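Local coordinates for cytochrome c-555 (Chlorobium tepidum, PDB 4J20), which carries electrons through a single covalently bound c-type heme of unusually low redox potential, its exact role in bacterial photosynthesis not being established, at residues P28-K33 / A81-Q86; T18-G23 / G60-K65. The protein carries 2 engineered substitutions. One frame throughout, in Å; residues are numbered along the deposited sequence.

Contact 1 of 2, residues P28-K33 / A81-Q86. With HEB (heme b/c), chain I; IPA (isopropyl alcohol), chain E.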
loop_
_atom_site.group_PDB
_atom_site.type_symbol
_atom_site.label_atom_id
_atom_site.label_comp_id
_atom_site.label_asym_id
_atom_site.label_seq_id
_atom_site.Cartn_x
_atom_site.Cartn_y
_atom_site.Cartn_z
ATOM N N PRO A 28 7.440 -2.632 -3.038
ATOM C CA PRO A 28 6.942 -3.838 -3.628
ATOM C C PRO A 28 5.961 -3.516 -4.747
ATOM O O PRO A 28 4.965 -2.822 -4.551
ATOM C CB PRO A 28 6.288 -4.580 -2.437
ATOM C CG PRO A 28 6.013 -3.517 -1.410
ATOM C CD PRO A 28 7.167 -2.562 -1.589
ATOM N N LYS A 29 6.261 -4.012 -5.936
ATOM C CA LYS A 29 5.520 -3.658 -7.134
ATOM C C LYS A 29 4.138 -4.311 -7.097
ATOM O O LYS A 29 3.997 -5.507 -6.834
ATOM C CB LYS A 29 6.300 -4.111 -8.368
ATOM C CG LYS A 29 5.657 -3.770 -9.683
ATOM C CD LYS A 29 6.556 -4.191 -10.828
ATOM C CE LYS A 29 5.896 -4.070 -12.171
ATOM N NZ LYS A 29 6.867 -4.547 -13.241
ATOM N N VAL A 30 3.097 -3.550 -7.397
ATOM C CA VAL A 30 1.751 -4.136 -7.478
ATOM C C VAL A 30 1.724 -5.170 -8.609
ATOM O O VAL A 30 2.206 -4.928 -9.707
ATOM C CB VAL A 30 0.680 -3.048 -7.639
ATOM C CG1 VAL A 30 -0.674 -3.654 -7.943
ATOM C CG2 VAL A 30 0.585 -2.260 -6.337
ATOM N N GLY A 31 1.221 -6.358 -8.248
ATOM C CA GLY A 31 1.216 -7.491 -9.160
ATOM C C GLY A 31 2.382 -8.430 -9.041
ATOM O O GLY A 31 2.369 -9.483 -9.662
ATOM N N ASP A 32 3.396 -8.067 -8.253
ATOM C CA ASP A 32 4.580 -8.906 -8.028
ATOM C C ASP A 32 4.281 -9.890 -6.910
ATOM O O ASP A 32 4.304 -9.556 -5.730
ATOM C CB ASP A 32 5.814 -8.021 -7.728
ATOM C CG ASP A 32 7.082 -8.797 -7.452
ATOM O OD1 ASP A 32 7.041 -10.013 -7.135
ATOM O OD2 ASP A 32 8.146 -8.131 -7.528
ATOM N N LYS A 33 3.913 -11.110 -7.293
ATOM C CA LYS A 33 3.379 -12.085 -6.360
ATOM C C LYS A 33 4.379 -12.481 -5.270
ATOM O O LYS A 33 4.010 -12.610 -4.093
ATOM C CB LYS A 33 2.900 -13.331 -7.104
ATOM C CG LYS A 33 1.719 -13.081 -8.076
ATOM C CD LYS A 33 1.623 -14.225 -9.183
ATOM C CE LYS A 33 1.699 -15.557 -8.621
ATOM N NZ LYS A 33 1.186 -16.476 -9.656
ATOM N N ALA A 81 -5.997 -2.176 0.125
ATOM C CA ALA A 81 -6.888 -3.260 -0.305
ATOM C C ALA A 81 -6.808 -3.453 -1.801
ATOM O O ALA A 81 -6.784 -4.581 -2.287
ATOM C CB ALA A 81 -8.323 -2.986 0.139
ATOM N N TYR A 82 -6.770 -2.335 -2.536
ATOM C CA TYR A 82 -6.601 -2.437 -3.966
ATOM C C TYR A 82 -5.281 -3.110 -4.340
ATOM O O TYR A 82 -5.236 -4.040 -5.147
ATOM C CB TYR A 82 -6.687 -1.044 -4.597
ATOM C CG TYR A 82 -6.439 -1.079 -6.072
ATOM C CD1 TYR A 82 -7.392 -1.584 -6.942
ATOM C CD2 TYR A 82 -5.223 -0.683 -6.591
ATOM C CE1 TYR A 82 -7.143 -1.665 -8.298
ATOM C CE2 TYR A 82 -4.958 -0.802 -7.986
ATOM C CZ TYR A 82 -5.940 -1.260 -8.798
ATOM O OH TYR A 82 -5.697 -1.334 -10.173
ATOM N N MET A 83 -4.197 -2.645 -3.735
ATOM C CA MET A 83 -2.858 -3.202 -4.019
ATOM C C MET A 83 -2.807 -4.704 -3.719
ATOM O O MET A 83 -2.291 -5.496 -4.537
ATOM C CB MET A 83 -1.833 -2.493 -3.173
ATOM C CG MET A 83 -1.685 -1.020 -3.561
ATOM S SD MET A 83 -0.768 -0.000 -2.375
ATOM C CE MET A 83 0.870 -0.675 -2.588
ATOM N N VAL A 84 -3.308 -5.109 -2.565
ATOM C CA VAL A 84 -3.287 -6.521 -2.196
ATOM C C VAL A 84 -4.142 -7.341 -3.155
ATOM O O VAL A 84 -3.706 -8.416 -3.619
ATOM C CB VAL A 84 -3.788 -6.674 -0.755
ATOM C CG1 VAL A 84 -4.177 -8.137 -0.444
ATOM C CG2 VAL A 84 -2.778 -6.160 0.239
ATOM N N GLY A 85 -5.342 -6.849 -3.486
ATOM C CA GLY A 85 -6.196 -7.559 -4.403
ATOM C C GLY A 85 -5.608 -7.769 -5.788
ATOM O O GLY A 85 -6.030 -8.677 -6.506
ATOM N N GLN A 86 -4.684 -6.923 -6.195
ATOM C CA GLN A 86 -4.048 -7.031 -7.486
ATOM C C GLN A 86 -2.724 -7.802 -7.440
ATOM O O GLN A 86 -2.117 -8.002 -8.480
ATOM C CB GLN A 86 -3.761 -5.649 -8.033
ATOM C CG GLN A 86 -5.039 -4.881 -8.455
ATOM C CD GLN A 86 -5.779 -5.559 -9.586
ATOM O OE1 GLN A 86 -5.187 -5.901 -10.628
ATOM N NE2 GLN A 86 -7.051 -5.792 -9.391
HETATM FE FE HEB I . 4.299 2.073 -0.018
HETATM C CHA HEB I . 5.677 -0.709 1.364
HETATM C CHB HEB I . 1.165 0.877 0.699
HETATM C CHC HEB I . 2.918 4.924 -1.235
HETATM C CHD HEB I . 7.380 3.146 -0.991
HETATM N NA HEB I . 3.568 0.424 0.879
HETATM C C1A HEB I . 4.310 -0.656 1.364
HETATM C C2A HEB I . 3.393 -1.652 1.848
HETATM C C3A HEB I . 2.158 -1.212 1.632
HETATM C C4A HEB I . 2.248 0.080 1.031
HETATM C CMA HEB I . 0.848 -1.910 1.967
HETATM C CAA HEB I . 3.836 -2.992 2.436
HETATM C CBA HEB I . 3.738 -2.987 3.964
HETATM C CGA HEB I . 4.246 -4.243 4.629
HETATM O O1A HEB I . 4.831 -5.146 3.963
HETATM O O2A HEB I . 4.098 -4.299 5.877
HETATM N NB HEB I . 2.422 2.762 -0.243
HETATM C C1B HEB I . 1.242 2.136 0.154
HETATM C C2B HEB I . 0.128 3.010 -0.058
HETATM C C3B HEB I . 0.608 4.133 -0.622
HETATM C C4B HEB I . 2.043 4.014 -0.731
HETATM C CMB HEB I . -1.290 2.586 0.227
HETATM C CAB HEB I . -0.120 5.374 -1.076
HETATM C CBB HEB I . -1.037 5.968 0.005
HETATM N NC HEB I . 5.020 3.677 -0.958
HETATM C C1C HEB I . 4.279 4.777 -1.360
HETATM C C2C HEB I . 5.151 5.762 -1.951
HETATM C C3C HEB I . 6.383 5.239 -1.940
HETATM C C4C HEB I . 6.334 3.978 -1.285
HETATM C CMC HEB I . 4.637 7.053 -2.587
HETATM C CAC HEB I . 7.669 5.822 -2.517
HETATM C CBC HEB I . 8.091 7.196 -2.000
HETATM N ND HEB I . 6.170 1.354 0.167
HETATM C C1D HEB I . 7.326 1.966 -0.302
HETATM C C2D HEB I . 8.463 1.156 -0.030
HETATM C C3D HEB I . 7.959 -0.001 0.674
HETATM C C4D HEB I . 6.535 0.176 0.764
HETATM C CMD HEB I . 9.910 1.421 -0.361
HETATM C CAD HEB I . 8.754 -1.190 1.186
HETATM C CBD HEB I . 9.368 -0.975 2.589
HETATM C CGD HEB I . 10.098 -2.182 3.031
HETATM O O1D HEB I . 9.451 -3.229 3.193
HETATM O O2D HEB I . 11.296 -2.148 3.173
HETATM C C1 IPA E . -1.132 -4.892 -13.279
HETATM C C2 IPA E . -1.511 -5.429 -11.900
HETATM C C3 IPA E . -1.879 -6.914 -11.975
HETATM O O2 IPA E . -2.611 -4.652 -11.384
#
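Val30 sets its two methyls on different partners on and just past the C-terminal helix: CG1, anti to the backbone N (chi1 171°), meets Gln86, while CG2, anti to the carbonyl carbon, is turned onto Met83. Met83 leaves the helix with its chain extended at chi2 and bends only at chi3 (69°), which lays the thioether and its terminal methyl along the porphyrin. Val30 and Met83 cross at about a right angle, with Val30 CG2 3.8 Å from Met83 CG. Farther out, Met83 CE lies over the heme meso carbon CHB at 3.6 Å, on the His20 side of the porphyrin, with SD beside it over the same margin. Pro28 packs on the same face, over the outer side of pyrrole D, its CD 3.5 Å from the propionate methylene CAD. Replacing Met83 by alanine would probably lose the CG contact with Val30 CG2 and open a gap over CHB where SD and CE lie.

At the solvent-facing end, Val30 CG1 rests 3.7 Å from Gln86 CB. Gln86 CG passes over one face of the Tyr82 ring, offset toward the rim. Its OE1 accepts a hydrogen bond of 3.0 Å from O2 of an isopropyl alcohol, probably left from the crystallisation liquor. Gly31, within a type II turn from Lys29 to Asp32, sends a CA-H...O contact to Gln86 O (CA to O 3.4 Å). Its positive phi would jam a side chain against the preceding carbonyl oxygen.

No conventional hydrogen bond joins the two segments directly; Ser87 OG links them instead, bonded to both Gly31 N and Met83 O. The contact thus grades from apolar packing on the His20 side of the heme to a polar, more exposed margin.

Contact 2 of 2, residues T18-G23 / G60-K65. With HEB (heme b/c), chain I.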
loop_
_atom_site.group_PDB
_atom_site.type_symbol
_atom_site.label_atom_id
_atom_site.label_comp_id
_atom_site.label_asym_id
_atom_site.label_seq_id
_atom_site.Cartn_x
_atom_site.Cartn_y
_atom_site.Cartn_z
ATOM N N THR A 18 3.019 6.026 -7.890
ATOM C CA THR A 18 4.258 6.648 -8.236
ATOM C C THR A 18 5.464 5.808 -7.796
ATOM O O THR A 18 6.456 5.725 -8.522
ATOM C CB THR A 18 4.318 8.071 -7.685
ATOM O OG1 THR A 18 5.523 8.703 -8.135
ATOM C CG2 THR A 18 4.250 8.053 -6.199
ATOM N N CYS A 19 5.387 5.135 -6.663
ATOM C CA CYS A 19 6.420 4.184 -6.275
ATOM C C CYS A 19 6.055 2.751 -6.578
ATOM O O CYS A 19 6.933 1.978 -6.994
ATOM C CB CYS A 19 6.767 4.310 -4.790
ATOM S SG CYS A 19 7.445 5.907 -4.391
ATOM N N HIS A 20 4.796 2.350 -6.355
ATOM C CA HIS A 20 4.409 0.959 -6.387
ATOM C C HIS A 20 4.037 0.412 -7.756
ATOM O O HIS A 20 3.928 -0.807 -7.898
ATOM C CB HIS A 20 3.286 0.675 -5.380
ATOM C CG HIS A 20 3.731 0.706 -3.940
ATOM N ND1 HIS A 20 4.254 -0.406 -3.290
ATOM C CD2 HIS A 20 3.655 1.689 -3.001
ATOM C CE1 HIS A 20 4.491 -0.073 -2.019
ATOM N NE2 HIS A 20 4.148 1.182 -1.825
ATOM N N LYS A 21 3.830 1.270 -8.752
ATOM C CA LYS A 21 3.504 0.722 -10.072
ATOM C C LYS A 21 4.707 0.032 -10.709
ATOM O O LYS A 21 4.555 -1.066 -11.283
ATOM C CB LYS A 21 2.930 1.812 -10.993
ATOM C CG LYS A 21 2.627 1.289 -12.401
ATOM C CD LYS A 21 1.834 2.335 -13.225
ATOM C CE LYS A 21 1.627 1.796 -14.644
ATOM N NZ LYS A 21 1.276 2.876 -15.618
ATOM N N THR A 22 5.900 0.615 -10.591
ATOM C CA THR A 22 7.098 0.009 -11.127
ATOM C C THR A 22 7.952 -0.598 -10.057
ATOM O O THR A 22 8.882 -1.348 -10.354
ATOM C CB THR A 22 7.999 1.019 -11.875
ATOM O OG1 THR A 22 8.455 2.023 -10.943
ATOM C CG2 THR A 22 7.263 1.639 -13.063
ATOM N N GLY A 23 7.670 -0.299 -8.800
ATOM C CA GLY A 23 8.508 -0.799 -7.717
ATOM C C GLY A 23 9.774 -0.045 -7.535
ATOM O O GLY A 23 10.837 -0.671 -7.343
ATOM N N GLY A 60 13.230 -0.517 1.654
ATOM C CA GLY A 60 13.336 0.927 1.542
ATOM C C GLY A 60 12.427 1.651 2.500
ATOM O O GLY A 60 12.012 1.111 3.540
ATOM N N MET A 61 12.128 2.881 2.193
ATOM C CA MET A 61 11.332 3.751 3.044
ATOM C C MET A 61 9.872 3.845 2.536
ATOM O O MET A 61 9.640 4.316 1.430
ATOM C CB MET A 61 11.989 5.133 3.003
ATOM C CG MET A 61 11.753 5.908 4.217
ATOM S SD MET A 61 10.128 6.635 4.193
ATOM C CE MET A 61 9.613 6.352 5.910
ATOM N N MET A 62 8.905 3.418 3.343
ATOM C CA MET A 62 7.477 3.531 2.998
ATOM C C MET A 62 6.954 4.728 3.799
ATOM O O MET A 62 6.725 4.623 5.007
ATOM C CB MET A 62 6.740 2.254 3.387
ATOM C CG MET A 62 5.216 2.323 3.355
ATOM S SD MET A 62 4.540 3.288 1.945
ATOM C CE MET A 62 2.903 3.601 2.595
ATOM N N PRO A 63 6.812 5.899 3.160
ATOM C CA PRO A 63 6.440 7.111 3.943
ATOM C C PRO A 63 5.022 7.047 4.480
ATOM O O PRO A 63 4.118 6.452 3.841
ATOM C CB PRO A 63 6.611 8.246 2.920
ATOM C CG PRO A 63 6.373 7.567 1.553
ATOM C CD PRO A 63 6.946 6.167 1.707
ATOM N N ALA A 64 4.789 7.627 5.636
ATOM C CA ALA A 64 3.486 7.672 6.281
ATOM C C ALA A 64 2.443 8.242 5.327
ATOM O O ALA A 64 2.623 9.318 4.740
ATOM C CB ALA A 64 3.569 8.552 7.498
ATOM N N LYS A 65 1.355 7.503 5.153
ATOM C CA LYS A 65 0.265 7.892 4.227
ATOM C C LYS A 65 0.774 8.146 2.830
ATOM O O LYS A 65 0.248 8.999 2.105
ATOM C CB LYS A 65 -0.521 9.090 4.738
ATOM C CG LYS A 65 -1.289 8.837 6.071
ATOM C CD LYS A 65 -2.260 9.966 6.377
ATOM C CE LYS A 65 -3.192 9.643 7.575
ATOM N NZ LYS A 65 -4.176 10.747 7.823
HETATM FE FE HEB I . 4.299 2.073 -0.018
HETATM C CHA HEB I . 5.677 -0.709 1.364
HETATM C CHB HEB I . 1.165 0.877 0.699
HETATM C CHC HEB I . 2.918 4.924 -1.235
HETATM C CHD HEB I . 7.380 3.146 -0.991
HETATM N NA HEB I . 3.568 0.424 0.879
HETATM C C1A HEB I . 4.310 -0.656 1.364
HETATM C C2A HEB I . 3.393 -1.652 1.848
HETATM C C3A HEB I . 2.158 -1.212 1.632
HETATM C C4A HEB I . 2.248 0.080 1.031
HETATM C CMA HEB I . 0.848 -1.910 1.967
HETATM C CAA HEB I . 3.836 -2.992 2.436
HETATM C CBA HEB I . 3.738 -2.987 3.964
HETATM C CGA HEB I . 4.246 -4.243 4.629
HETATM O O1A HEB I . 4.831 -5.146 3.963
HETATM O O2A HEB I . 4.098 -4.299 5.877
HETATM N NB HEB I . 2.422 2.762 -0.243
HETATM C C1B HEB I . 1.242 2.136 0.154
HETATM C C2B HEB I . 0.128 3.010 -0.058
HETATM C C3B HEB I . 0.608 4.133 -0.622
HETATM C C4B HEB I . 2.043 4.014 -0.731
HETATM C CMB HEB I . -1.290 2.586 0.227
HETATM C CAB HEB I . -0.120 5.374 -1.076
HETATM C CBB HEB I . -1.037 5.968 0.005
HETATM N NC HEB I . 5.020 3.677 -0.958
HETATM C C1C HEB I . 4.279 4.777 -1.360
HETATM C C2C HEB I . 5.151 5.762 -1.951
HETATM C C3C HEB I . 6.383 5.239 -1.940
HETATM C C4C HEB I . 6.334 3.978 -1.285
HETATM C CMC HEB I . 4.637 7.053 -2.587
HETATM C CAC HEB I . 7.669 5.822 -2.517
HETATM C CBC HEB I . 8.091 7.196 -2.000
HETATM N ND HEB I . 6.170 1.354 0.167
HETATM C C1D HEB I . 7.326 1.966 -0.302
HETATM C C2D HEB I . 8.463 1.156 -0.030
HETATM C C3D HEB I . 7.959 -0.001 0.674
HETATM C C4D HEB I . 6.535 0.176 0.764
HETATM C CMD HEB I . 9.910 1.421 -0.361
HETATM C CAD HEB I . 8.754 -1.190 1.186
HETATM C CBD HEB I . 9.368 -0.975 2.589
HETATM C CGD HEB I . 10.098 -2.182 3.031
HETATM O O1D HEB I . 9.451 -3.229 3.193
HETATM O O2D HEB I . 11.296 -2.148 3.173
#
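His20 and Met62 meet through the heme iron, one from each side of the porphyrin: His20 NE2 binds it at 2.0 Å and Met62 SD at 2.3 Å. The sulfur lies at the edge of the imidazole, near its plane, 5.5 Å from the ring centroid. Met62 CG stands anti to the backbone N (chi1 168°), and a bend at chi2 carries SD in over the metal, with CE above the pyrrole nitrogen NB. Behind the imidazole, ND1 is hydrogen-bonded to Pro28 O, which fixes the ring's rotation and probably makes the ligand more electron-donating.

One covalent attachment lies one residue before His20, where Cys19 SG is joined to HEB CAC at 1.9 Å. Together with Cys16, predicted to hold the other thioether, it belongs to the CXXCH heme-binding motif of class I cytochromes c, in which the histidine and a distant methionine are the axial ligands.

Polar contact comes from Gly60, whose N donates a hydrogen bond of 3.0 Å to the propionate oxygen O2D, with an N-H...O angle of 153°.

Apolar contacts with the heme come from both segments. Pro63 CD lies 3.8 Å from HEB C4C on the methionine side, whereas Thr18 CG2 touches the heme methyl CMC at 3.8 Å.

In the fold
From the N terminus, helix 5-15 leads into helix 17-20, which opens contact 2; the loop 28-33 then opens contact 1. Beyond helices 33-40 and 44-53, strand 61-62 closes contact 2 through the heme iron, and helix 73-85 returns last to close contact 1. The segments alternate, so the two closures cross; contact 2 spans the heme and contact 1 lies on its histidine side. They also touch directly: the backbone of His20 is probably hydrogen-bonded to Val30 N, and Met83 packs on its ring. The histidine-side helix, the following loop and the C-terminal helix are thereby tied to one face of the cofactor, while the methionine strand binds the other.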